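Local coordinates for Poly(A) RNA polymerase protein 2 (Saccharomyces cerevisiae, PDB 3NYB) that probably adds poly(A) tails to RNA as the polymerase subunit of the TRAMP surveillance complex, working with the zinc-knuckle protein Air2, at residues H200-I204 and T205-D209; E223-G226 and K227-Y231; T297-C300 and F301-H304; Y245-K248 and S249-S252; G66-T70 and D71-P75. The protein carries 1 engineered substitution. All coordinates share one frame; numbering follows the deposited sequence.

Contact 1 (H200-I204 and T205-D209)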
loop_
_atom_site.group_PDB
_atom_site.type_symbol
_atom_site.label_atom_id
_atom_site.label_comp_id
_atom_site.label_asym_id
_atom_site.label_seq_id
_atom_site.Cartn_x
_atom_site.Cartn_y
_atom_site.Cartn_z
ATOM N N HIS A 200 -2.492 -7.007 -14.757
ATOM C CA HIS A 200 -3.758 -7.681 -14.545
ATOM C C HIS A 200 -4.404 -7.886 -15.908
ATOM O O HIS A 200 -4.523 -6.937 -16.683
ATOM C CB HIS A 200 -4.641 -6.822 -13.643
ATOM C CG HIS A 200 -6.012 -7.372 -13.419
ATOM N ND1 HIS A 200 -6.970 -7.420 -14.409
ATOM C CD2 HIS A 200 -6.602 -7.865 -12.303
ATOM C CE1 HIS A 200 -8.083 -7.935 -13.921
ATOM N NE2 HIS A 200 -7.887 -8.211 -12.642
ATOM N N PRO A 201 -4.813 -9.129 -16.206
ATOM C CA PRO A 201 -5.348 -9.557 -17.508
ATOM C C PRO A 201 -6.262 -8.521 -18.172
ATOM O O PRO A 201 -6.138 -8.261 -19.369
ATOM C CB PRO A 201 -6.138 -10.814 -17.153
ATOM C CG PRO A 201 -5.407 -11.382 -15.983
ATOM C CD PRO A 201 -4.847 -10.216 -15.212
ATOM N N ARG A 202 -7.167 -7.929 -17.400
ATOM C CA ARG A 202 -8.136 -6.997 -17.950
ATOM C C ARG A 202 -7.538 -5.614 -18.101
ATOM O O ARG A 202 -8.144 -4.730 -18.709
ATOM C CB ARG A 202 -9.360 -6.914 -17.051
ATOM C CG ARG A 202 -10.024 -8.247 -16.791
ATOM C CD ARG A 202 -10.711 -8.757 -18.039
ATOM N NE ARG A 202 -11.651 -9.830 -17.739
ATOM C CZ ARG A 202 -12.741 -10.078 -18.452
ATOM N NH1 ARG A 202 -13.032 -9.320 -19.499
ATOM N NH2 ARG A 202 -13.544 -11.075 -18.110
ATOM N N ILE A 203 -6.348 -5.431 -17.541
ATOM C CA ILE A 203 -5.703 -4.124 -17.528
ATOM C C ILE A 203 -4.628 -3.970 -18.598
ATOM O O ILE A 203 -4.560 -2.941 -19.265
ATOM C CB ILE A 203 -5.108 -3.799 -16.150
ATOM C CG1 ILE A 203 -6.232 -3.493 -15.157
ATOM C CG2 ILE A 203 -4.140 -2.627 -16.251
ATOM C CD1 ILE A 203 -5.770 -3.402 -13.725
ATOM N N ILE A 204 -3.782 -4.981 -18.761
ATOM C CA ILE A 204 -2.781 -4.924 -19.820
ATOM C C ILE A 204 -3.480 -4.981 -21.179
ATOM O O ILE A 204 -2.959 -4.476 -22.174
ATOM C CB ILE A 204 -1.738 -6.057 -19.721
ATOM C CG1 ILE A 204 -1.964 -6.896 -18.466
ATOM C CG2 ILE A 204 -0.318 -5.498 -19.800
ATOM C CD1 ILE A 204 -2.738 -8.157 -18.740
ATOM N N THR A 205 -4.665 -5.584 -21.213
ATOM C CA THR A 205 -5.446 -5.651 -22.445
ATOM C C THR A 205 -6.272 -4.386 -22.657
ATOM O O THR A 205 -7.018 -4.281 -23.630
ATOM C CB THR A 205 -6.388 -6.867 -22.462
ATOM O OG1 THR A 205 -7.267 -6.802 -21.334
ATOM C CG2 THR A 205 -5.587 -8.161 -22.400
ATOM N N ASN A 206 -6.122 -3.432 -21.741
ATOM C CA ASN A 206 -6.856 -2.165 -21.781
ATOM C C ASN A 206 -8.366 -2.348 -21.851
ATOM O O ASN A 206 -9.082 -1.501 -22.385
ATOM C CB ASN A 206 -6.376 -1.289 -22.939
ATOM C CG ASN A 206 -5.027 -0.648 -22.669
ATOM O OD1 ASN A 206 -4.912 0.265 -21.851
ATOM N ND2 ASN A 206 -3.998 -1.118 -23.368
ATOM N N GLU A 207 -8.843 -3.459 -21.304
ATOM C CA GLU A 207 -10.260 -3.781 -21.345
ATOM C C GLU A 207 -11.035 -3.071 -20.247
ATOM O O GLU A 207 -12.216 -2.768 -20.404
ATOM C CB GLU A 207 -10.449 -5.286 -21.212
ATOM C CG GLU A 207 -9.847 -6.076 -22.349
ATOM C CD GLU A 207 -9.942 -7.563 -22.119
ATOM O OE1 GLU A 207 -9.295 -8.324 -22.869
ATOM O OE2 GLU A 207 -10.661 -7.968 -21.182
ATOM N N ILE A 208 -10.349 -2.805 -19.142
ATOM C CA ILE A 208 -10.970 -2.298 -17.927
ATOM C C ILE A 208 -10.386 -0.938 -17.578
ATOM O O ILE A 208 -9.235 -0.639 -17.910
ATOM C CB ILE A 208 -10.693 -3.268 -16.761
ATOM C CG1 ILE A 208 -11.840 -3.309 -15.770
ATOM C CG2 ILE A 208 -9.421 -2.900 -16.026
ATOM C CD1 ILE A 208 -11.445 -4.056 -14.521
ATOM N N ASP A 209 -11.187 -0.109 -16.925
ATOM C CA ASP A 209 -10.701 1.148 -16.359
ATOM C C ASP A 209 -10.662 1.045 -14.826
ATOM O O ASP A 209 -11.703 0.970 -14.167
ATOM C CB ASP A 209 -11.592 2.300 -16.800
ATOM C CG ASP A 209 -12.848 1.822 -17.529
ATOM O OD1 ASP A 209 -13.372 0.721 -17.221
ATOM O OD2 ASP A 209 -13.319 2.562 -18.420
#

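Contact 2 (E223-G226 and K227-Y231)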
loop_
_atom_site.group_PDB
_atom_site.type_symbol
_atom_site.label_atom_id
_atom_site.label_comp_id
_atom_site.label_asym_id
_atom_site.label_seq_id
_atom_site.Cartn_x
_atom_site.Cartn_y
_atom_site.Cartn_z
ATOM N N GLU A 223 -6.288 -11.109 -2.945
ATOM C CA GLU A 223 -6.333 -12.483 -3.412
ATOM C C GLU A 223 -4.977 -12.892 -3.959
ATOM O O GLU A 223 -4.462 -13.964 -3.655
ATOM C CB GLU A 223 -7.388 -12.618 -4.504
ATOM C CG GLU A 223 -7.442 -13.978 -5.147
ATOM C CD GLU A 223 -8.410 -14.021 -6.301
ATOM O OE1 GLU A 223 -9.325 -14.875 -6.277
ATOM O OE2 GLU A 223 -8.255 -13.191 -7.224
ATOM N N LEU A 224 -4.397 -12.021 -4.772
ATOM C CA LEU A 224 -3.092 -12.291 -5.339
ATOM C C LEU A 224 -2.070 -12.452 -4.233
ATOM O O LEU A 224 -1.439 -13.498 -4.105
ATOM C CB LEU A 224 -2.681 -11.170 -6.293
ATOM C CG LEU A 224 -1.404 -11.424 -7.087
ATOM C CD1 LEU A 224 -0.194 -11.049 -6.284
ATOM C CD2 LEU A 224 -1.320 -12.880 -7.511
ATOM N N TYR A 225 -1.924 -11.414 -3.420
ATOM C CA TYR A 225 -0.861 -11.355 -2.424
ATOM C C TYR A 225 -1.212 -12.060 -1.124
ATOM O O TYR A 225 -0.390 -12.146 -0.218
ATOM C CB TYR A 225 -0.472 -9.905 -2.143
ATOM C CG TYR A 225 0.129 -9.202 -3.334
ATOM C CD1 TYR A 225 1.308 -9.652 -3.904
ATOM C CD2 TYR A 225 -0.477 -8.084 -3.888
ATOM C CE1 TYR A 225 1.869 -9.009 -4.989
ATOM C CE2 TYR A 225 0.078 -7.438 -4.977
ATOM C CZ TYR A 225 1.252 -7.908 -5.522
ATOM O OH TYR A 225 1.810 -7.275 -6.606
ATOM N N GLY A 226 -2.430 -12.572 -1.033
ATOM C CA GLY A 226 -2.841 -13.280 0.165
ATOM C C GLY A 226 -2.906 -14.789 -0.014
ATOM O O GLY A 226 -2.727 -15.537 0.946
ATOM N N LYS A 227 -3.147 -15.242 -1.241
ATOM C CA LYS A 227 -3.443 -16.653 -1.481
ATOM C C LYS A 227 -2.562 -17.344 -2.514
ATOM O O LYS A 227 -2.388 -18.556 -2.454
ATOM C CB LYS A 227 -4.910 -16.821 -1.875
ATOM C CG LYS A 227 -5.885 -16.535 -0.732
ATOM C CD LYS A 227 -7.312 -16.338 -1.230
ATOM C CE LYS A 227 -7.911 -17.615 -1.810
ATOM N NZ LYS A 227 -9.163 -17.340 -2.587
ATOM N N ASN A 228 -2.004 -16.586 -3.453
ATOM C CA ASN A 228 -1.370 -17.198 -4.617
ATOM C C ASN A 228 0.086 -16.850 -4.858
ATOM O O ASN A 228 0.809 -17.633 -5.466
ATOM C CB ASN A 228 -2.156 -16.863 -5.878
ATOM C CG ASN A 228 -3.625 -17.131 -5.723
ATOM O OD1 ASN A 228 -4.029 -18.186 -5.235
ATOM N ND2 ASN A 228 -4.442 -16.172 -6.129
ATOM N N PHE A 229 0.521 -15.675 -4.419
ATOM C CA PHE A 229 1.853 -15.229 -4.795
ATOM C C PHE A 229 2.926 -16.168 -4.245
ATOM O O PHE A 229 2.949 -16.482 -3.055
ATOM C CB PHE A 229 2.102 -13.782 -4.373
ATOM C CG PHE A 229 3.373 -13.200 -4.936
ATOM C CD1 PHE A 229 3.386 -12.595 -6.177
ATOM C CD2 PHE A 229 4.560 -13.269 -4.221
ATOM C CE1 PHE A 229 4.564 -12.062 -6.696
ATOM C CE2 PHE A 229 5.738 -12.740 -4.732
ATOM C CZ PHE A 229 5.737 -12.137 -5.974
ATOM N N GLY A 230 3.805 -16.630 -5.131
ATOM C CA GLY A 230 4.876 -17.528 -4.744
ATOM C C GLY A 230 5.987 -16.793 -4.024
ATOM O O GLY A 230 7.050 -16.548 -4.588
ATOM N N TYR A 231 5.734 -16.433 -2.775
ATOM C CA TYR A 231 6.702 -15.681 -1.991
ATOM C C TYR A 231 8.052 -16.368 -1.945
ATOM O O TYR A 231 9.088 -15.716 -2.053
ATOM C CB TYR A 231 6.173 -15.458 -0.576
ATOM C CG TYR A 231 5.117 -14.393 -0.533
ATOM C CD1 TYR A 231 5.466 -13.059 -0.398
ATOM C CD2 TYR A 231 3.775 -14.716 -0.657
ATOM C CE1 TYR A 231 4.509 -12.076 -0.368
ATOM C CE2 TYR A 231 2.803 -13.738 -0.630
ATOM C CZ TYR A 231 3.178 -12.417 -0.486
ATOM O OH TYR A 231 2.225 -11.426 -0.462
#

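Contact 3 (T297-C300 and F301-H304)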
loop_
_atom_site.group_PDB
_atom_site.type_symbol
_atom_site.label_atom_id
_atom_site.label_comp_id
_atom_site.label_asym_id
_atom_site.label_seq_id
_atom_site.Cartn_x
_atom_site.Cartn_y
_atom_site.Cartn_z
ATOM N N THR A 297 -14.986 -10.547 0.622
ATOM C CA THR A 297 -15.796 -11.468 -0.165
ATOM C C THR A 297 -16.985 -11.990 0.635
ATOM O O THR A 297 -18.106 -12.039 0.124
ATOM C CB THR A 297 -14.968 -12.650 -0.694
ATOM O OG1 THR A 297 -14.509 -13.450 0.402
ATOM C CG2 THR A 297 -13.772 -12.145 -1.483
ATOM N N ASN A 298 -16.749 -12.376 1.885
ATOM C CA ASN A 298 -17.836 -12.860 2.733
ATOM C C ASN A 298 -18.904 -11.803 2.879
ATOM O O ASN A 298 -20.094 -12.086 2.788
ATOM C CB ASN A 298 -17.324 -13.248 4.117
ATOM C CG ASN A 298 -16.682 -14.608 4.131
ATOM O OD1 ASN A 298 -16.911 -15.423 3.237
ATOM N ND2 ASN A 298 -15.866 -14.862 5.143
ATOM N N ARG A 299 -18.453 -10.576 3.115
ATOM C CA ARG A 299 -19.331 -9.426 3.242
ATOM C C ARG A 299 -20.170 -9.234 1.979
ATOM O O ARG A 299 -21.387 -9.051 2.047
ATOM C CB ARG A 299 -18.495 -8.177 3.529
ATOM C CG ARG A 299 -19.278 -6.884 3.679
ATOM C CD ARG A 299 -20.325 -6.980 4.766
ATOM N NE ARG A 299 -20.676 -5.672 5.297
ATOM C CZ ARG A 299 -21.426 -5.493 6.376
ATOM N NH1 ARG A 299 -21.907 -6.549 7.017
ATOM N NH2 ARG A 299 -21.693 -4.262 6.812
ATOM N N CYS A 300 -19.518 -9.279 0.824
ATOM C CA CYS A 300 -20.230 -9.151 -0.438
ATOM C C CYS A 300 -21.341 -10.194 -0.577
ATOM O O CYS A 300 -22.459 -9.863 -0.969
ATOM C CB CYS A 300 -19.256 -9.230 -1.610
ATOM S SG CYS A 300 -18.247 -7.747 -1.820
ATOM N N PHE A 301 -21.038 -11.450 -0.260
ATOM C CA PHE A 301 -22.062 -12.485 -0.301
ATOM C C PHE A 301 -23.197 -12.086 0.636
ATOM O O PHE A 301 -24.366 -12.080 0.252
ATOM C CB PHE A 301 -21.499 -13.845 0.115
ATOM C CG PHE A 301 -20.421 -14.369 -0.793
ATOM C CD1 PHE A 301 -19.292 -14.976 -0.266
ATOM C CD2 PHE A 301 -20.533 -14.259 -2.167
ATOM C CE1 PHE A 301 -18.296 -15.463 -1.092
ATOM C CE2 PHE A 301 -19.539 -14.746 -2.997
ATOM C CZ PHE A 301 -18.419 -15.348 -2.459
ATOM N N GLU A 302 -22.830 -11.730 1.864
ATOM C CA GLU A 302 -23.792 -11.384 2.908
ATOM C C GLU A 302 -24.792 -10.297 2.513
ATOM O O GLU A 302 -25.948 -10.345 2.922
ATOM C CB GLU A 302 -23.063 -10.977 4.190
ATOM C CG GLU A 302 -23.992 -10.620 5.340
ATOM C CD GLU A 302 -23.258 -10.020 6.528
ATOM O OE1 GLU A 302 -22.108 -9.562 6.358
ATOM O OE2 GLU A 302 -23.836 -10.002 7.635
ATOM N N LEU A 303 -24.352 -9.320 1.726
ATOM C CA LEU A 303 -25.225 -8.215 1.329
ATOM C C LEU A 303 -26.030 -8.542 0.075
ATOM O O LEU A 303 -27.224 -8.252 0.003
ATOM C CB LEU A 303 -24.422 -6.925 1.127
ATOM C CG LEU A 303 -23.654 -6.387 2.340
ATOM C CD1 LEU A 303 -22.765 -5.233 1.935
ATOM C CD2 LEU A 303 -24.591 -5.972 3.469
ATOM N N HIS A 304 -25.372 -9.150 -0.908
ATOM C CA HIS A 304 -26.028 -9.539 -2.155
ATOM C C HIS A 304 -27.135 -10.567 -1.921
ATOM O O HIS A 304 -27.833 -10.962 -2.851
ATOM C CB HIS A 304 -25.005 -10.093 -3.150
ATOM C CG HIS A 304 -25.575 -10.397 -4.502
ATOM N ND1 HIS A 304 -25.683 -9.446 -5.496
ATOM C CD2 HIS A 304 -26.060 -11.546 -5.028
ATOM C CE1 HIS A 304 -26.213 -9.996 -6.574
ATOM N NE2 HIS A 304 -26.449 -11.270 -6.316
#

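Contact 4 (Y245-K248 and S249-S252)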
loop_
_atom_site.group_PDB
_atom_site.type_symbol
_atom_site.label_atom_id
_atom_site.label_comp_id
_atom_site.label_asym_id
_atom_site.label_seq_id
_atom_site.Cartn_x
_atom_site.Cartn_y
_atom_site.Cartn_z
ATOM N N TYR A 245 8.180 -10.095 -12.843
ATOM C CA TYR A 245 8.565 -11.139 -11.901
ATOM C C TYR A 245 9.824 -11.826 -12.406
ATOM O O TYR A 245 10.004 -12.005 -13.610
ATOM C CB TYR A 245 7.485 -12.213 -11.753
ATOM C CG TYR A 245 6.117 -11.747 -11.322
ATOM C CD1 TYR A 245 5.942 -10.569 -10.610
ATOM C CD2 TYR A 245 4.997 -12.517 -11.598
ATOM C CE1 TYR A 245 4.677 -10.156 -10.213
ATOM C CE2 TYR A 245 3.734 -12.117 -11.202
ATOM C CZ TYR A 245 3.577 -10.935 -10.511
ATOM O OH TYR A 245 2.316 -10.544 -10.124
ATOM N N PHE A 246 10.698 -12.219 -11.490
ATOM C CA PHE A 246 11.763 -13.149 -11.839
ATOM C C PHE A 246 12.007 -14.135 -10.706
ATOM O O PHE A 246 11.797 -13.802 -9.546
ATOM C CB PHE A 246 13.052 -12.429 -12.269
ATOM C CG PHE A 246 13.581 -11.440 -11.268
ATOM C CD1 PHE A 246 14.488 -11.831 -10.299
ATOM C CD2 PHE A 246 13.208 -10.106 -11.329
ATOM C CE1 PHE A 246 14.991 -10.916 -9.390
ATOM C CE2 PHE A 246 13.709 -9.189 -10.425
ATOM C CZ PHE A 246 14.601 -9.595 -9.453
ATOM N N PRO A 247 12.429 -15.365 -11.045
ATOM C CA PRO A 247 12.601 -16.408 -10.027
ATOM C C PRO A 247 13.782 -16.081 -9.117
ATOM O O PRO A 247 14.777 -15.527 -9.579
ATOM C CB PRO A 247 12.887 -17.670 -10.856
ATOM C CG PRO A 247 12.573 -17.303 -12.289
ATOM C CD PRO A 247 12.810 -15.839 -12.387
ATOM N N LYS A 248 13.669 -16.409 -7.837
ATOM C CA LYS A 248 14.734 -16.108 -6.892
ATOM C C LYS A 248 16.039 -16.698 -7.386
ATOM O O LYS A 248 17.095 -16.066 -7.300
ATOM C CB LYS A 248 14.407 -16.680 -5.512
ATOM C CG LYS A 248 13.103 -16.182 -4.912
ATOM C CD LYS A 248 13.229 -14.763 -4.399
ATOM C CE LYS A 248 11.919 -14.288 -3.791
ATOM N NZ LYS A 248 11.658 -14.893 -2.455
ATOM N N SER A 249 15.945 -17.916 -7.914
ATOM C CA SER A 249 17.107 -18.700 -8.321
ATOM C C SER A 249 18.019 -17.991 -9.320
ATOM O O SER A 249 19.205 -18.305 -9.403
ATOM C CB SER A 249 16.649 -20.046 -8.880
ATOM O OG SER A 249 15.454 -19.893 -9.625
ATOM N N THR A 250 17.470 -17.036 -10.067
ATOM C CA THR A 250 18.250 -16.282 -11.045
ATOM C C THR A 250 18.920 -15.058 -10.424
ATOM O O THR A 250 19.894 -14.532 -10.965
ATOM C CB THR A 250 17.387 -15.826 -12.244
ATOM O OG1 THR A 250 16.683 -14.624 -11.909
ATOM C CG2 THR A 250 16.391 -16.908 -12.635
ATOM N N TRP A 251 18.393 -14.600 -9.291
ATOM C CA TRP A 251 18.984 -13.463 -8.594
ATOM C C TRP A 251 20.167 -13.955 -7.786
ATOM O O TRP A 251 20.030 -14.286 -6.611
ATOM C CB TRP A 251 17.973 -12.779 -7.670
ATOM C CG TRP A 251 18.342 -11.358 -7.325
ATOM C CD1 TRP A 251 19.551 -10.755 -7.520
ATOM C CD2 TRP A 251 17.497 -10.375 -6.695
ATOM N NE1 TRP A 251 19.508 -9.456 -7.068
ATOM C CE2 TRP A 251 18.278 -9.204 -6.562
ATOM C CE3 TRP A 251 16.183 -10.382 -6.245
ATOM C CZ2 TRP A 251 17.749 -8.040 -5.984
ATOM C CZ3 TRP A 251 15.673 -9.222 -5.675
ATOM C CH2 TRP A 251 16.456 -8.069 -5.550
ATOM N N SER A 252 21.329 -14.005 -8.427
ATOM C CA SER A 252 22.525 -14.561 -7.809
ATOM C C SER A 252 23.066 -13.652 -6.709
ATOM O O SER A 252 23.650 -14.121 -5.730
ATOM C CB SER A 252 23.599 -14.804 -8.871
ATOM O OG SER A 252 23.050 -15.462 -10.002
#

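Contact 5 (G66-T70 and D71-P75)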
loop_
_atom_site.group_PDB
_atom_site.type_symbol
_atom_site.label_atom_id
_atom_site.label_comp_id
_atom_site.label_asym_id
_atom_site.label_seq_id
_atom_site.Cartn_x
_atom_site.Cartn_y
_atom_site.Cartn_z
ATOM N N GLY A 66 7.982 12.612 0.660
ATOM C CA GLY A 66 7.357 11.344 0.992
ATOM C C GLY A 66 5.846 11.352 0.888
ATOM O O GLY A 66 5.271 12.037 0.039
ATOM N N SER A 67 5.201 10.584 1.760
ATOM C CA SER A 67 3.753 10.427 1.738
ATOM C C SER A 67 3.015 11.745 1.568
ATOM O O SER A 67 1.957 11.786 0.941
ATOM C CB SER A 67 3.280 9.743 3.015
ATOM O OG SER A 67 3.729 8.403 3.052
ATOM N N TYR A 68 3.564 12.820 2.126
ATOM C CA TYR A 68 2.842 14.087 2.145
ATOM C C TYR A 68 3.034 14.968 0.911
ATOM O O TYR A 68 2.267 15.900 0.712
ATOM C CB TYR A 68 3.109 14.873 3.442
ATOM C CG TYR A 68 2.220 14.480 4.620
ATOM C CD1 TYR A 68 1.076 15.217 4.932
ATOM C CD2 TYR A 68 2.523 13.378 5.418
ATOM C CE1 TYR A 68 0.263 14.875 6.004
ATOM C CE2 TYR A 68 1.718 13.019 6.503
ATOM C CZ TYR A 68 0.584 13.772 6.788
ATOM O OH TYR A 68 -0.230 13.429 7.853
ATOM N N SER A 69 4.035 14.673 0.084
ATOM C CA SER A 69 4.272 15.445 -1.154
ATOM C C SER A 69 3.637 14.742 -2.349
ATOM O O SER A 69 3.290 15.369 -3.342
ATOM C CB SER A 69 5.764 15.677 -1.407
ATOM O OG SER A 69 6.486 14.466 -1.322
ATOM N N THR A 70 3.512 13.427 -2.239
ATOM C CA THR A 70 2.524 12.685 -2.994
ATOM C C THR A 70 1.328 12.843 -2.089
ATOM O O THR A 70 1.365 13.649 -1.160
ATOM C CB THR A 70 2.913 11.200 -3.146
ATOM O OG1 THR A 70 2.921 10.548 -1.873
ATOM C CG2 THR A 70 4.308 11.080 -3.748
ATOM N N ASP A 71 0.261 12.106 -2.310
ATOM C CA ASP A 71 -0.814 12.163 -1.330
ATOM C C ASP A 71 -1.147 10.749 -0.916
ATOM O O ASP A 71 -2.266 10.274 -1.119
ATOM C CB ASP A 71 -2.021 12.898 -1.892
ATOM C CG ASP A 71 -1.840 14.403 -1.859
ATOM O OD1 ASP A 71 -2.101 15.021 -0.792
ATOM O OD2 ASP A 71 -1.443 14.966 -2.906
ATOM N N LEU A 72 -0.145 10.082 -0.347
ATOM C CA LEU A 72 -0.244 8.686 0.015
ATOM C C LEU A 72 -0.143 8.549 1.529
ATOM O O LEU A 72 0.218 7.489 2.047
ATOM C CB LEU A 72 0.857 7.881 -0.673
ATOM C CG LEU A 72 0.975 7.987 -2.192
ATOM C CD1 LEU A 72 1.963 6.965 -2.734
ATOM C CD2 LEU A 72 -0.371 7.780 -2.839
ATOM N N TYR A 73 -0.475 9.625 2.238
ATOM C CA TYR A 73 -0.346 9.644 3.689
ATOM C C TYR A 73 -1.670 9.353 4.386
ATOM O O TYR A 73 -2.725 9.809 3.950
ATOM C CB TYR A 73 0.177 11.001 4.147
ATOM C CG TYR A 73 -0.778 12.125 3.874
ATOM C CD1 TYR A 73 -1.727 12.504 4.816
ATOM C CD2 TYR A 73 -0.750 12.802 2.664
ATOM C CE1 TYR A 73 -2.618 13.534 4.552
ATOM C CE2 TYR A 73 -1.636 13.834 2.393
ATOM C CZ TYR A 73 -2.557 14.198 3.338
ATOM O OH TYR A 73 -3.425 15.225 3.068
ATOM N N LEU A 74 -1.616 8.583 5.466
ATOM C CA LEU A 74 -2.774 8.450 6.338
ATOM C C LEU A 74 -2.826 9.623 7.337
ATOM O O LEU A 74 -1.806 10.023 7.911
ATOM C CB LEU A 74 -2.756 7.110 7.074
ATOM C CG LEU A 74 -2.884 5.807 6.287
ATOM C CD1 LEU A 74 -2.909 4.607 7.247
ATOM C CD2 LEU A 74 -4.123 5.819 5.416
ATOM N N PRO A 75 -4.018 10.181 7.543
ATOM C CA PRO A 75 -4.172 11.300 8.481
ATOM C C PRO A 75 -3.597 10.957 9.860
ATOM O O PRO A 75 -3.775 9.834 10.332
ATOM C CB PRO A 75 -5.692 11.482 8.562
ATOM C CG PRO A 75 -6.197 10.916 7.265
ATOM C CD PRO A 75 -5.303 9.755 6.967
HETATM O O HOH W 1 0.629 16.847 -1.653
#

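Contact 1 (H200-I204 and T205-D209)
Arg-202 reaches Glu-207 by folding back at its second torsion (chi2 -71°), while the glutamate sets CG beside its own backbone N and runs extended from there. NH1 of Arg-202 meets OE2 of Glu-207 at 3.2 Å, a salt bridge that takes the oxygen nearly along its C-O axis. The two flat groups stand almost perpendicular, at 89°, and OE2 lies 26° out of the guanidinium plane. Exchanging Arg-202 for a leucine removes the guanidinium and would probably leave Glu-207 OE2 without this charged mate. The short helical turn ends in a Schellman motif: the N-H of Asn-206, a residue with positive phi, bonds to Ile-203 O at 3.0 Å, and Glu-207 N bonds weakly to Arg-202 O. Arg-202 O also accepts from Ile-208 N at 3.0 Å. His-200 is the N-cap, its ND1 accepting from Arg-202 N at 3.0 Å. Ile-203 CG1 packs against Ile-208 CG2 at 3.4 Å. Ile-203 also touches Leu-217 of helix 214-228, and Tyr-28 of the Protein AIR2 chain packs on Arg-202.

Contact 2 (E223-G226 and K227-Y231)
Three backbone bonds link the segments: Lys-227 N donates to Glu-223 O at 3.0 Å, whereas Leu-224 O is shared by Asn-228 N and Phe-229 N, at 3.2 and 2.9 Å, the second donor marking a wider, pi-type turn. Tyr-231 OH donates to Tyr-225 O at 2.7 Å, in the carbonyl plane and on a lone pair. These bonds lie at the C-terminal end of helix 214-228, within the Cid1-family region, where Gly-230 centres an inverse gamma turn that brings Tyr-231 back to the helix. A phenylalanine in place of Tyr-231 lacks the hydroxyl and would probably leave Tyr-225 O without this donor. Apolar packing joins Leu-224 CD1 to Phe-229 CD1 at 3.9 Å; Phe-229 has CG anti to its backbone N (chi1 -170°), which brings the ring against the leucine. The Tyr-225 and Phe-229 rings lie obliquely, planes at 48°, and Phe-229 CD2 sits over the centre of the Tyr-231 ring. Glu-223 OE2 forms a salt bridge with Arg-26 of the Protein AIR2 chain.

Contact 3 (T297-C300 and F301-H304)
The guanidinium of Arg-299 has Leu-303 CD2 over the centre of one face and Glu-302 OE1 at its edge, in plane. The Phe-301 ring carries the carbonyl oxygen of Thr-297 over one face, offset toward the rim, with Thr-297 O 3.2 Å from Phe-301 CD1. At the arginine edge, NH1 of Arg-299 donates to Glu-302 OE1 at 3.1 Å, a salt bridge with an N-H...O angle of 155°. The carboxylate is approached obliquely, NH1 lying 53° above its plane. The bend of the Arg-299 chain at chi2 (57°) brings CD near Leu-303 CD1. Backbone bonds run i to i+4, as from Phe-301 N to Thr-297 O and from His-304 N to Cys-300 O, both 3.0 Å. The other terminal nitrogen, NH2, is hydrogen-bonded to Ser-315 O, farther along the same chain. This is the C-terminal part of helix 282-304: Cys-300 and Leu-303 pack on Ile-17 of helix 17-31, while Thr-297 and Cys-300 meet Trp-25 of the Protein AIR2 chain.

Contact 4 (Y245-K248 and S249-S252)
Pro-247 O receives two donors from Thr-250, N and OG1, both at 3.1 Å; the first stands well above the carbonyl plane and the second lies in it. The chain has just left strand 243-247 and enters a 3-10 turn, which Trp-251 N continues by bonding to Lys-248 O at 2.8 Å. Trp-251 then centres an inverse gamma turn. The turn brings the two aromatic side chains together. Phe-246 holds CG between its backbone N and carbonyl carbon (chi1 55°), and its edge is directed at the face of the Trp-251 six-membered ring in an offset edge-to-face pair, centroids 5.3 Å apart and planes at 67°. Phe-246 CE1 and Trp-251 CE3 come within 3.4 Å. Thr-250 CG2 rests against Pro-247 CD at 3.7 Å, so one threonine touches the proline ring with its methyl and bonds its carbonyl with its hydroxyl. Strand 243-247 pairs antiparallel with strand 234-238, where Ala-235 touches Phe-246, and both Phe-246 and Trp-251 pack on Gln-266 of strand 266-267.

Contact 5 (G66-T70 and D71-P75)
Tyr-68 and Tyr-73 form an offset stack, ring centroids 3.9 Å apart and planes at 14°. It lies in the turn between strands 62-65 and 79-83, where Gly-66 and Ser-67 are consistent with the Gly-Ser signature of the nucleotidyltransferase palm; in relatives this turn lies close to the incoming nucleotide. Tyr-73 CB adds a CH-pi contact over the Tyr-68 ring, 3.7 Å from its centroid. The chi1 of 65°, which puts Tyr-73 CG between its backbone N and carbonyl carbon, sets that ring over the other. Next, Ser-67 O holds the loop closed: Leu-72 N donates to it at 3.0 Å, in the carbonyl plane on a lone pair, and Thr-70 OG1 at 3.2 Å from above that plane. Gly-66 O is gripped by Ser-69 N, Thr-70 N and Ser-69 OG, the hydroxyl at 3.0 Å. Farther out, neighbours place the phenols, Tyr-68 OH bonding to Ser-77 O and Tyr-73 OH to Arg-42. Ser-67 O also lies at the edge of the Tyr-73 ring, 3.4 Å from its CD2.

Overall arrangement
Contacts 2 and 4 are the pair that touch: Lys-248 NZ lies 2.7 Å from Tyr-231 O, probably a hydrogen bond, and Phe-229 CE1 packs on Tyr-245 CE1 at 4.0 Å, tying the end of helix 214-228 to strand 243-247. Contact 1 precedes that helix, its nearest atoms about 7 Å from contact 2; contact 3, on helix 282-304, also comes within about 7 Å of contact 2 at nearest atoms. Contacts 1 to 4 all have residues against the Protein AIR2 chain. Contact 5 stands apart in the palm domain, near the probable active site: nearest atoms about 15 Å from contact 2 and about 20 Å from contact 3.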